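Local coordinates for sporozoite-specific SAG protein (Toxoplasma gondii, PDB 2WNK), which serves as a SAG2-related surface antigen of the sporozoite and, as proposed for other members of the SRS family, may take part in host-cell attachment, at residues D87-A92 / A129-P134; F97-R102 / A115-K120; A133-A138 / S155-G160. All coordinates share one frame; numbering follows the deposited sequence.

Interaction 1: D87-A92 / A129-P134; sequences DALPEA and AAPQAP
Leu89, Pro90 and Glu91 meet Ala129 to Gln132 where the linker between the two SRS beta-sandwich domains passes the loop connecting strands 80-86 and 94-101. The contact therefore lies at the neck of the elongated molecule, and it is a surface contact. The apolar part belongs to Leu89. Its CB lies 3.9 Å from Ala130 CB, and its CD1 branch reaches the ring carbon CD of Pro131 at 4.1 Å; Leu89 and Pro90 also lean on Val127 of strand 121-127.

The backbone part centres on Pro90 O. Ala130 N donates a hydrogen bond to it at 2.9 Å, and Ala129 CA adds a CA-H...O contact at 3.4 Å, so two successive linker residues engage one carbonyl. Ala129 CB rests 3.4 Å from Glu91 O.

The polar part joins two side chains that cross at about a right angle. Glu91 starts out pointing away from the linker, but its chain bends at chi2 (42°) and the carboxylate comes back to Gln132, the central residue of an inverse gamma turn. Gln132 NE2 donates a weak bond to Glu91 OE1 at 2.8 Å, bent to 129° at the hydrogen, with the carboxylate and amide planes 80° apart. A water bridges the same pair, donating to Glu91 OE2 at 2.6 Å and accepting a weak bond from Gln132 NE2 at 3.0 Å.

Interaction 2: F97-R102 / A115-K120; sequences FFLCQR and AVPSDK
Lys120 lies against Leu99, Cys100 and Gln101 at the end of a beta hairpin whose strands, 94-101 and 121-127, are antiparallel neighbours in a sheet of the first SRS domain. The long connection between them returns through a type I turn, Pro117 to Lys120, and the contact packs this turn, which leads into strand 121-127, against the end of strand 94-101.

Lys120 has the most area buried. Its CB sits 3.4 Å from Cys100 O; CG stands beside the backbone N (chi1 -66°), and beyond it the chain is extended. It runs side by side with Gln101, both pointing the same way, with Lys120 CG 3.6 Å from Gln101 CB.

Leu99 comes next, dividing its two methyls between neighbours. CD1 meets Lys120 CD at 4.0 Å, where the two side chains cross obliquely. CD2 goes tip to tip with Pro117, 3.9 Å from its ring carbon CD, while Val116 slides past in the opposite direction. On the strand itself, Cys100 is tied by a disulfide to Cys28.

Arg102 and Asp119 meet at the outer end, and since both touch crystal neighbours their side-chain positions may partly reflect lattice packing. The guanidinium has its salt bridge with Glu9; Asp119 O lies over one of its faces, 3.0 Å from Arg102 NH1 but at an angle too poor for a hydrogen bond. The Asp119 carboxylate plane stands 82° from the guanidinium plane. A water makes the clear polar link instead, accepting from Arg102 N at 3.0 Å and donating to Asp119 O at 2.6 Å.

Interaction 3: A133-A138 / S155-G160; sequences APVCSA and SFVCGG
Val135 and Val157 stand next to each other on one face of a parallel strand pair, and both hold CG1 anti to the backbone N (chi1 179° in Val135). Their side chains cross, with Val135 CG2 4.1 Å from Val157 CB. The other Val135 methyl, CG1, comes within 3.6 Å of Gly159 CA, just past the end of strand 152-158; a side chain at Gly159 would point at Val135, and its absence leaves room for this methyl. Val157 CG2 lies 4.2 Å from Ala133 CB. Further on, Ser137 CB rests 3.5 Å from Gly159 O.

The Phe156 ring leads away from the contact. Its CG sits between the backbone N and the carbonyl carbon (chi1 57°), the crowded position, while CB stays 3.5 Å from Pro134 O. Cys136 and Cys158 are bridge partners in the strand register, on the face opposite the valines, each in its own disulfide.

Three hydrogen bonds fix the parallel register: Val157 N to Pro134 O at 2.9 Å, Cys136 N to Val157 O at 2.7 Å, and Gly159 N to Cys136 O at 3.1 Å.

Strand 135-136 is the edge of its sheet within this chain, with 152-158 between it and strand 202-207. The Phe156 ring enters the sandwich interior against Leu143, Leu145, Ile165 and Val231, and disulfides Cys136-Cys229 and Cys158-Cys221 tie this sheet to strands 228-235 and 215-222 of the facing one.

Overall arrangement
Along the molecule the order is interaction 2, interaction 1, interaction 3. Interaction 2 lies at the first domain's far end, about 30 Å from interaction 1 and 37 Å from interaction 3 between centres. Interactions 1 and 3 share Ala133 and Pro134: the linker leaves the first domain and runs straight into the edge strand of the second, and Pro131 CB packs on Val157 CG2 at 4.0 Å. Interaction 1, on the surface, has one good backbone bond and a weak, water-bridged side-chain pair. The other two are partly buried and hold disulfide cysteines, but interaction 2 has apolar packing and a water without a clear direct hydrogen bond, whereas interaction 3 rests on parallel-strand backbone bonds.

Interaction 1: D87-A92 / A129-P134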
ATOM      1  N   ASP A  87       4.521  -6.118   5.988  1.00 21.61           N
ATOM      2  CA  ASP A  87       4.438  -7.254   5.067  1.00 23.63           C
ATOM      3  C   ASP A  87       2.982  -7.527   4.660  1.00 23.09           C
ATOM      4  O   ASP A  87       2.700  -7.867   3.510  1.00 23.57           O
ATOM      5  CB  ASP A  87       5.063  -8.518   5.716  1.00 23.76           C
ATOM      6  CG  ASP A  87       6.587  -8.393   5.947  1.00 26.67           C
ATOM      7  OD1 ASP A  87       7.303  -8.028   5.003  1.00 27.39           O
ATOM      8  OD2 ASP A  87       7.073  -8.647   7.080  1.00 31.34           O
ATOM      9  N   ALA A  88       2.057  -7.392   5.608  1.00 23.32           N
ATOM     10  CA  ALA A  88       0.633  -7.535   5.311  1.00 23.63           C
ATOM     11  C   ALA A  88      -0.103  -6.405   6.002  1.00 23.14           C
ATOM     12  O   ALA A  88       0.243  -6.055   7.138  1.00 23.85           O
ATOM     13  CB  ALA A  88       0.103  -8.898   5.788  1.00 24.18           C
ATOM     14  N   LEU A  89      -1.067  -5.786   5.317  1.00 22.20           N
ATOM     15  CA  LEU A  89      -1.824  -4.677   5.923  1.00 20.32           C
ATOM     16  C   LEU A  89      -2.856  -5.204   6.914  1.00 20.72           C
ATOM     17  O   LEU A  89      -3.401  -6.288   6.733  1.00 20.78           O
ATOM     18  CB  LEU A  89      -2.496  -3.780   4.870  1.00 20.15           C
ATOM     19  CG  LEU A  89      -1.595  -3.055   3.863  1.00 19.41           C
ATOM     20  CD1 LEU A  89      -2.397  -2.240   2.877  1.00 18.63           C
ATOM     21  CD2 LEU A  89      -0.677  -2.140   4.631  1.00 17.64           C
ATOM     22  N   PRO A  90      -3.096  -4.448   7.974  1.00 20.57           N
ATOM     23  CA  PRO A  90      -4.035  -4.891   8.997  1.00 20.89           C
ATOM     24  C   PRO A  90      -5.468  -4.847   8.462  1.00 21.69           C
ATOM     25  O   PRO A  90      -5.740  -4.176   7.470  1.00 21.03           O
ATOM     26  CB  PRO A  90      -3.846  -3.857  10.112  1.00 20.72           C
ATOM     27  CG  PRO A  90      -3.372  -2.632   9.414  1.00 19.21           C
ATOM     28  CD  PRO A  90      -2.531  -3.115   8.258  1.00 20.40           C
ATOM     29  N   GLU A  91      -6.401  -5.504   9.135  1.00 21.91           N
ATOM     30  CA  GLU A  91      -7.764  -5.466   8.603  1.00 23.43           C
ATOM     31  C   GLU A  91      -8.424  -4.114   8.801  1.00 22.56           C
ATOM     32  O   GLU A  91      -9.324  -3.749   8.040  1.00 23.19           O
ATOM     33  CB  GLU A  91      -8.660  -6.579   9.135  1.00 24.27           C
ATOM     34  CG  GLU A  91      -9.690  -7.023   8.052  1.00 28.84           C
ATOM     35  CD  GLU A  91      -9.060  -7.143   6.642  1.00 35.71           C
ATOM     36  OE1 GLU A  91      -9.317  -6.280   5.762  1.00 38.60           O
ATOM     37  OE2 GLU A  91      -8.282  -8.094   6.411  1.00 38.35           O
ATOM     38  N   ALA A  92      -7.997  -3.388   9.837  1.00 21.47           N
ATOM     39  CA  ALA A  92      -8.479  -2.045  10.072  1.00 20.33           C
ATOM     40  C   ALA A  92      -7.304  -1.071  10.088  1.00 19.77           C
ATOM     41  O   ALA A  92      -6.239  -1.397  10.586  1.00 19.23           O
ATOM     42  CB  ALA A  92      -9.214  -1.973  11.398  1.00 21.22           C
ATOM     43  N   ALA A 129      -5.924   0.123   5.901  1.00 16.04           N
ATOM     44  CA  ALA A 129      -6.483  -1.218   5.993  1.00 16.31           C
ATOM     45  C   ALA A 129      -6.237  -1.958   4.668  1.00 15.60           C
ATOM     46  O   ALA A 129      -6.140  -1.330   3.626  1.00 16.54           O
ATOM     47  CB  ALA A 129      -7.985  -1.175   6.305  1.00 16.26           C
ATOM     48  N   ALA A 130      -6.107  -3.281   4.721  1.00 15.82           N
ATOM     49  CA  ALA A 130      -5.937  -4.096   3.533  1.00 15.03           C
ATOM     50  C   ALA A 130      -7.149  -3.921   2.618  1.00 15.05           C
ATOM     51  O   ALA A 130      -8.274  -3.999   3.092  1.00 13.87           O
ATOM     52  CB  ALA A 130      -5.848  -5.543   3.933  1.00 15.99           C
ATOM     53  N   PRO A 131      -6.923  -3.692   1.310  1.00 15.64           N
ATOM     54  CA  PRO A 131      -8.089  -3.655   0.397  1.00 15.99           C
ATOM     55  C   PRO A 131      -8.754  -5.032   0.355  1.00 16.24           C
ATOM     56  O   PRO A 131      -8.080  -6.081   0.473  1.00 15.63           O
ATOM     57  CB  PRO A 131      -7.493  -3.319  -0.979  1.00 16.69           C
ATOM     58  CG  PRO A 131      -6.084  -2.906  -0.745  1.00 16.74           C
ATOM     59  CD  PRO A 131      -5.648  -3.369   0.629  1.00 16.07           C
ATOM     60  N   GLN A 132     -10.073  -5.044   0.200  1.00 16.20           N
ATOM     61  CA  GLN A 132     -10.793  -6.308   0.114  1.00 15.76           C
ATOM     62  C   GLN A 132     -10.946  -6.637  -1.359  1.00 15.07           C
ATOM     63  O   GLN A 132     -12.013  -6.487  -1.937  1.00 15.77           O
ATOM     64  CB  GLN A 132     -12.175  -6.213   0.779  1.00 17.22           C
ATOM     65  CG  GLN A 132     -12.104  -6.252   2.329  1.00 18.56           C
ATOM     66  CD  GLN A 132     -11.727  -7.636   2.913  1.00 24.39           C
ATOM     67  OE1 GLN A 132     -12.361  -8.663   2.600  1.00 26.59           O
ATOM     68  NE2 GLN A 132     -10.719  -7.659   3.781  1.00 27.66           N
ATOM     69  N   ALA A 133      -9.832  -7.041  -1.961  1.00 12.72           N
ATOM     70  CA  ALA A 133      -9.848  -7.411  -3.393  1.00  9.02           C
ATOM     71  C   ALA A 133      -8.698  -8.317  -3.673  1.00 10.48           C
ATOM     72  O   ALA A 133      -7.703  -8.267  -2.958  1.00  9.45           O
ATOM     73  CB  ALA A 133      -9.778  -6.156  -4.343  1.00  9.28           C
ATOM     74  N   PRO A 134      -8.841  -9.191  -4.692  1.00  9.44           N
ATOM     75  CA  PRO A 134      -7.710 -10.105  -4.970  1.00  9.53           C
ATOM     76  C   PRO A 134      -6.504  -9.372  -5.526  1.00  8.37           C
ATOM     77  O   PRO A 134      -6.660  -8.388  -6.256  1.00  9.82           O
ATOM     78  CB  PRO A 134      -8.289 -11.052  -6.051  1.00 10.37           C
ATOM     79  CG  PRO A 134      -9.350 -10.270  -6.712  1.00 10.98           C
ATOM     80  CD  PRO A 134      -9.970  -9.392  -5.602  1.00 11.00           C
TER
HETATM   81  O   HOH W   1      -8.457  -9.579   4.296  1.00 51.21           O

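Interaction 2: F97-R102 / A115-K120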
ATOM      1  N   PHE A  97       3.291   4.860  16.735  1.00 13.40           N
ATOM      2  CA  PHE A  97       4.060   6.064  17.066  1.00 13.64           C
ATOM      3  C   PHE A  97       5.403   5.710  17.611  1.00 13.19           C
ATOM      4  O   PHE A  97       5.590   4.654  18.267  1.00 14.36           O
ATOM      5  CB  PHE A  97       3.323   6.886  18.150  1.00 12.57           C
ATOM      6  CG  PHE A  97       1.962   7.346  17.757  1.00 13.11           C
ATOM      7  CD1 PHE A  97       1.814   8.571  17.137  1.00 12.45           C
ATOM      8  CD2 PHE A  97       0.841   6.548  17.979  1.00 15.60           C
ATOM      9  CE1 PHE A  97       0.553   9.023  16.780  1.00 13.83           C
ATOM     10  CE2 PHE A  97      -0.420   7.001  17.631  1.00 14.83           C
ATOM     11  CZ  PHE A  97      -0.560   8.222  17.033  1.00 14.76           C
ATOM     12  N   PHE A  98       6.369   6.623  17.369  1.00 12.05           N
ATOM     13  CA  PHE A  98       7.629   6.577  18.077  1.00 10.56           C
ATOM     14  C   PHE A  98       8.015   7.966  18.555  1.00 11.36           C
ATOM     15  O   PHE A  98       7.453   8.977  18.069  1.00 12.13           O
ATOM     16  CB  PHE A  98       8.741   6.096  17.121  1.00 10.70           C
ATOM     17  CG  PHE A  98       8.435   4.758  16.499  1.00 12.29           C
ATOM     18  CD1 PHE A  98       8.685   3.583  17.216  1.00 13.11           C
ATOM     19  CD2 PHE A  98       7.859   4.681  15.233  1.00 13.71           C
ATOM     20  CE1 PHE A  98       8.415   2.329  16.686  1.00 13.97           C
ATOM     21  CE2 PHE A  98       7.562   3.429  14.685  1.00 14.04           C
ATOM     22  CZ  PHE A  98       7.838   2.254  15.419  1.00 12.33           C
ATOM     23  N   LEU A  99       8.976   8.032  19.487  1.00 11.86           N
ATOM     24  CA  LEU A  99       9.632   9.294  19.766  1.00 11.26           C
ATOM     25  C   LEU A  99      11.120   9.200  19.484  1.00 12.56           C
ATOM     26  O   LEU A  99      11.741   8.159  19.754  1.00 12.50           O
ATOM     27  CB  LEU A  99       9.479   9.644  21.251  1.00 11.61           C
ATOM     28  CG  LEU A  99       8.023  10.013  21.563  1.00 13.13           C
ATOM     29  CD1 LEU A  99       7.767  10.030  23.071  1.00 16.14           C
ATOM     30  CD2 LEU A  99       7.664  11.379  20.934  1.00 13.83           C
ATOM     31  N   CYS A 100      11.701  10.320  19.054  1.00 12.81           N
ATOM     32  CA  CYS A 100      13.142  10.471  18.968  1.00 13.30           C
ATOM     33  C   CYS A 100      13.491  11.381  20.144  1.00 13.97           C
ATOM     34  O   CYS A 100      12.913  12.471  20.272  1.00 14.98           O
ATOM     35  CB  CYS A 100      13.522  11.165  17.658  1.00 14.48           C
ATOM     36  SG  CYS A 100      13.176  10.200  16.123  1.00 14.17           S
ATOM     37  N   GLN A 101      14.378  10.912  20.987  1.00 13.80           N
ATOM     38  CA  GLN A 101      14.713  11.596  22.217  1.00 14.94           C
ATOM     39  C   GLN A 101      16.195  11.587  22.474  1.00 15.95           C
ATOM     40  O   GLN A 101      16.888  10.836  21.900  1.00 14.23           O
ATOM     41  CB  GLN A 101      13.999  10.947  23.401  1.00 15.89           C
ATOM     42  CG  GLN A 101      14.474   9.651  23.849  1.00 18.55           C
ATOM     43  CD  GLN A 101      13.571   8.962  24.872  1.00 21.10           C
ATOM     44  OE1 GLN A 101      13.938   7.988  25.484  1.00 22.15           O
ATOM     45  NE2 GLN A 101      12.404   9.454  25.012  1.00 15.95           N
ATOM     46  N   ARG A 102      16.643  12.446  23.373  1.00 18.06           N
ATOM     47  CA  ARG A 102      18.005  12.398  23.856  1.00 20.32           C
ATOM     48  C   ARG A 102      18.380  11.058  24.432  1.00 20.19           C
ATOM     49  O   ARG A 102      17.598  10.366  24.998  1.00 20.74           O
ATOM     50  CB  ARG A 102      18.229  13.497  24.923  1.00 20.20           C
ATOM     51  CG  ARG A 102      18.745  14.788  24.388  1.00 24.32           C
ATOM     52  CD  ARG A 102      18.277  16.054  25.101  1.00 27.13           C
ATOM     53  NE  ARG A 102      17.399  16.708  24.168  1.00 33.28           N
ATOM     54  CZ  ARG A 102      16.464  17.594  24.426  1.00 33.41           C
ATOM     55  NH1 ARG A 102      15.756  18.015  23.429  1.00 29.00           N
ATOM     56  NH2 ARG A 102      16.273  18.095  25.661  1.00 35.28           N
ATOM     57  N   ALA A 115      -0.042  16.633  21.391  1.00 22.66           N
ATOM     58  CA  ALA A 115       1.206  17.000  22.012  1.00 19.27           C
ATOM     59  C   ALA A 115       2.326  15.931  22.231  1.00 17.87           C
ATOM     60  O   ALA A 115       2.414  15.146  23.184  1.00 16.87           O
ATOM     61  CB  ALA A 115       0.995  17.955  23.210  1.00 19.36           C
ATOM     62  N   VAL A 116       3.268  16.021  21.328  1.00 14.80           N
ATOM     63  CA  VAL A 116       4.569  15.460  21.531  1.00 13.80           C
ATOM     64  C   VAL A 116       5.282  16.210  22.689  1.00 12.17           C
ATOM     65  O   VAL A 116       5.084  17.409  22.882  1.00 11.94           O
ATOM     66  CB  VAL A 116       5.302  15.631  20.179  1.00 12.90           C
ATOM     67  CG1 VAL A 116       6.791  15.369  20.319  1.00 14.81           C
ATOM     68  CG2 VAL A 116       4.639  14.733  19.130  1.00 14.87           C
ATOM     69  N   PRO A 117       6.093  15.497  23.487  1.00 12.29           N
ATOM     70  CA  PRO A 117       6.856  16.141  24.540  1.00 12.03           C
ATOM     71  C   PRO A 117       7.707  17.282  23.989  1.00 11.91           C
ATOM     72  O   PRO A 117       8.198  17.210  22.851  1.00 12.04           O
ATOM     73  CB  PRO A 117       7.737  15.012  25.082  1.00 11.11           C
ATOM     74  CG  PRO A 117       6.900  13.759  24.827  1.00 10.03           C
ATOM     75  CD  PRO A 117       6.285  14.038  23.476  1.00 11.98           C
ATOM     76  N   SER A 118       7.878  18.332  24.785  1.00 12.59           N
ATOM     77  CA  SER A 118       8.520  19.530  24.249  1.00 12.10           C
ATOM     78  C   SER A 118      10.003  19.318  23.942  1.00 14.00           C
ATOM     79  O   SER A 118      10.613  20.161  23.259  1.00 13.96           O
ATOM     80  CB  SER A 118       8.345  20.713  25.216  1.00 13.06           C
ATOM     81  OG  SER A 118       8.901  20.389  26.460  1.00 12.06           O
ATOM     82  N   ASP A 119      10.587  18.241  24.473  1.00 13.15           N
ATOM     83  CA  ASP A 119      12.017  17.941  24.246  1.00 14.40           C
ATOM     84  C   ASP A 119      12.283  16.733  23.355  1.00 14.06           C
ATOM     85  O   ASP A 119      13.412  16.221  23.341  1.00 14.73           O
ATOM     86  CB  ASP A 119      12.748  17.717  25.582  1.00 15.77           C
ATOM     87  CG  ASP A 119      12.115  16.599  26.407  1.00 17.27           C
ATOM     88  OD1 ASP A 119      12.800  16.067  27.303  1.00 24.66           O
ATOM     89  OD2 ASP A 119      10.958  16.241  26.145  1.00 18.10           O
ATOM     90  N   LYS A 120      11.263  16.297  22.633  1.00 13.11           N
ATOM     91  CA  LYS A 120      11.367  15.090  21.773  1.00 13.28           C
ATOM     92  C   LYS A 120      10.700  15.370  20.447  1.00 12.93           C
ATOM     93  O   LYS A 120       9.964  16.339  20.336  1.00 13.71           O
ATOM     94  CB  LYS A 120      10.708  13.885  22.471  1.00 14.14           C
ATOM     95  CG  LYS A 120      11.461  13.471  23.741  1.00 15.83           C
ATOM     96  CD  LYS A 120      10.708  12.394  24.535  1.00 14.62           C
ATOM     97  CE  LYS A 120      11.143  12.386  25.997  1.00 18.21           C
ATOM     98  NZ  LYS A 120      10.790  11.103  26.653  1.00 18.58           N
TER
HETATM   99  O   HOH W   2      14.835  14.458  24.646  1.00 17.53           O

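Interaction 3: A133-A138 / S155-G160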
ATOM      1  N   ALA A 133      -9.832  -7.041  -1.961  1.00 12.72           N
ATOM      2  CA  ALA A 133      -9.848  -7.411  -3.393  1.00  9.02           C
ATOM      3  C   ALA A 133      -8.698  -8.317  -3.673  1.00 10.48           C
ATOM      4  O   ALA A 133      -7.703  -8.267  -2.958  1.00  9.45           O
ATOM      5  CB  ALA A 133      -9.778  -6.156  -4.343  1.00  9.28           C
ATOM      6  N   PRO A 134      -8.841  -9.191  -4.692  1.00  9.44           N
ATOM      7  CA  PRO A 134      -7.710 -10.105  -4.970  1.00  9.53           C
ATOM      8  C   PRO A 134      -6.504  -9.372  -5.526  1.00  8.37           C
ATOM      9  O   PRO A 134      -6.660  -8.388  -6.256  1.00  9.82           O
ATOM     10  CB  PRO A 134      -8.289 -11.052  -6.051  1.00 10.37           C
ATOM     11  CG  PRO A 134      -9.350 -10.270  -6.712  1.00 10.98           C
ATOM     12  CD  PRO A 134      -9.970  -9.392  -5.602  1.00 11.00           C
ATOM     13  N   VAL A 135      -5.322  -9.903  -5.276  1.00  9.59           N
ATOM     14  CA  VAL A 135      -4.082  -9.229  -5.656  1.00  8.53           C
ATOM     15  C   VAL A 135      -3.455  -9.947  -6.863  1.00  8.86           C
ATOM     16  O   VAL A 135      -3.453 -11.181  -6.898  1.00 10.99           O
ATOM     17  CB  VAL A 135      -3.060  -9.290  -4.483  1.00  8.38           C
ATOM     18  CG1 VAL A 135      -1.779  -8.599  -4.908  1.00  8.92           C
ATOM     19  CG2 VAL A 135      -3.638  -8.656  -3.200  1.00 11.05           C
ATOM     20  N   CYS A 136      -2.906  -9.176  -7.808  1.00  7.25           N
ATOM     21  CA  CYS A 136      -2.166  -9.712  -8.953  1.00  7.07           C
ATOM     22  C   CYS A 136      -0.719  -9.300  -8.675  1.00  9.51           C
ATOM     23  O   CYS A 136      -0.346  -8.145  -8.885  1.00 12.26           O
ATOM     24  CB  CYS A 136      -2.687  -9.103 -10.274  1.00  6.78           C
ATOM     25  SG  CYS A 136      -2.511 -10.313 -11.668  1.00  9.78           S
ATOM     26  N   SER A 137       0.079 -10.274  -8.239  1.00 10.52           N
ATOM     27  CA  SER A 137       1.469  -9.992  -7.832  1.00 10.52           C
ATOM     28  C   SER A 137       2.488 -10.985  -8.367  1.00 12.91           C
ATOM     29  O   SER A 137       3.657 -10.956  -7.929  1.00 13.41           O
ATOM     30  CB  SER A 137       1.563  -9.845  -6.307  1.00 11.84           C
ATOM     31  OG  SER A 137       1.372 -11.114  -5.644  1.00 12.46           O
ATOM     32  N   ALA A 138       2.083 -11.821  -9.335  1.00 11.68           N
ATOM     33  CA  ALA A 138       2.971 -12.928  -9.733  1.00 13.59           C
ATOM     34  C   ALA A 138       3.180 -12.824 -11.234  1.00 13.83           C
ATOM     35  O   ALA A 138       2.207 -12.559 -11.984  1.00 11.42           O
ATOM     36  CB  ALA A 138       2.345 -14.244  -9.383  1.00 11.86           C
ATOM     37  N   SER A 155     -13.049  -5.668  -8.526  1.00  7.74           N
ATOM     38  CA  SER A 155     -11.806  -4.958  -8.072  1.00  9.27           C
ATOM     39  C   SER A 155     -10.617  -5.921  -8.151  1.00  9.55           C
ATOM     40  O   SER A 155     -10.769  -7.133  -7.883  1.00 11.35           O
ATOM     41  CB  SER A 155     -12.017  -4.288  -6.719  1.00  7.03           C
ATOM     42  OG  SER A 155     -13.043  -3.279  -6.913  1.00  8.96           O
ATOM     43  N   PHE A 156      -9.409  -5.375  -8.260  1.00  9.39           N
ATOM     44  CA  PHE A 156      -8.221  -6.053  -7.878  1.00  9.25           C
ATOM     45  C   PHE A 156      -7.113  -5.124  -7.500  1.00  8.72           C
ATOM     46  O   PHE A 156      -7.273  -3.903  -7.612  1.00  8.10           O
ATOM     47  CB  PHE A 156      -7.766  -6.786  -9.176  1.00  9.69           C
ATOM     48  CG  PHE A 156      -7.542  -5.857 -10.385  1.00 10.61           C
ATOM     49  CD1 PHE A 156      -6.235  -5.405 -10.629  1.00 12.80           C
ATOM     50  CD2 PHE A 156      -8.571  -5.457 -11.241  1.00 11.68           C
ATOM     51  CE1 PHE A 156      -5.972  -4.564 -11.708  1.00  9.78           C
ATOM     52  CE2 PHE A 156      -8.340  -4.580 -12.335  1.00 10.13           C
ATOM     53  CZ  PHE A 156      -7.026  -4.131 -12.565  1.00  9.31           C
ATOM     54  N   VAL A 157      -6.020  -5.714  -7.024  1.00  8.73           N
ATOM     55  CA  VAL A 157      -4.841  -4.940  -6.581  1.00  9.56           C
ATOM     56  C   VAL A 157      -3.611  -5.316  -7.397  1.00  9.66           C
ATOM     57  O   VAL A 157      -3.275  -6.499  -7.486  1.00 10.74           O
ATOM     58  CB  VAL A 157      -4.565  -5.182  -5.104  1.00 10.46           C
ATOM     59  CG1 VAL A 157      -3.237  -4.465  -4.645  1.00 12.63           C
ATOM     60  CG2 VAL A 157      -5.768  -4.781  -4.277  1.00  9.60           C
ATOM     61  N   CYS A 158      -2.907  -4.322  -7.937  1.00 10.39           N
ATOM     62  CA  CYS A 158      -1.583  -4.560  -8.514  1.00 10.86           C
ATOM     63  C   CYS A 158      -0.626  -4.585  -7.320  1.00 11.90           C
ATOM     64  O   CYS A 158      -0.355  -3.531  -6.736  1.00 13.32           O
ATOM     65  CB  CYS A 158      -1.217  -3.450  -9.540  1.00 10.23           C
ATOM     66  SG  CYS A 158      -2.127  -3.478 -11.115  1.00 12.17           S
ATOM     67  N   GLY A 159      -0.152  -5.769  -6.948  1.00 11.47           N
ATOM     68  CA  GLY A 159       0.548  -5.933  -5.685  1.00 12.53           C
ATOM     69  C   GLY A 159       2.019  -6.282  -5.828  1.00 12.81           C
ATOM     70  O   GLY A 159       2.531  -6.552  -6.923  1.00 10.42           O
ATOM     71  N   GLY A 160       2.688  -6.305  -4.677  1.00 13.84           N
ATOM     72  CA  GLY A 160       4.091  -6.702  -4.583  1.00 16.25           C
ATOM     73  C   GLY A 160       4.940  -5.766  -5.412  1.00 18.40           C
ATOM     74  O   GLY A 160       4.736  -4.543  -5.374  1.00 19.39           O
TER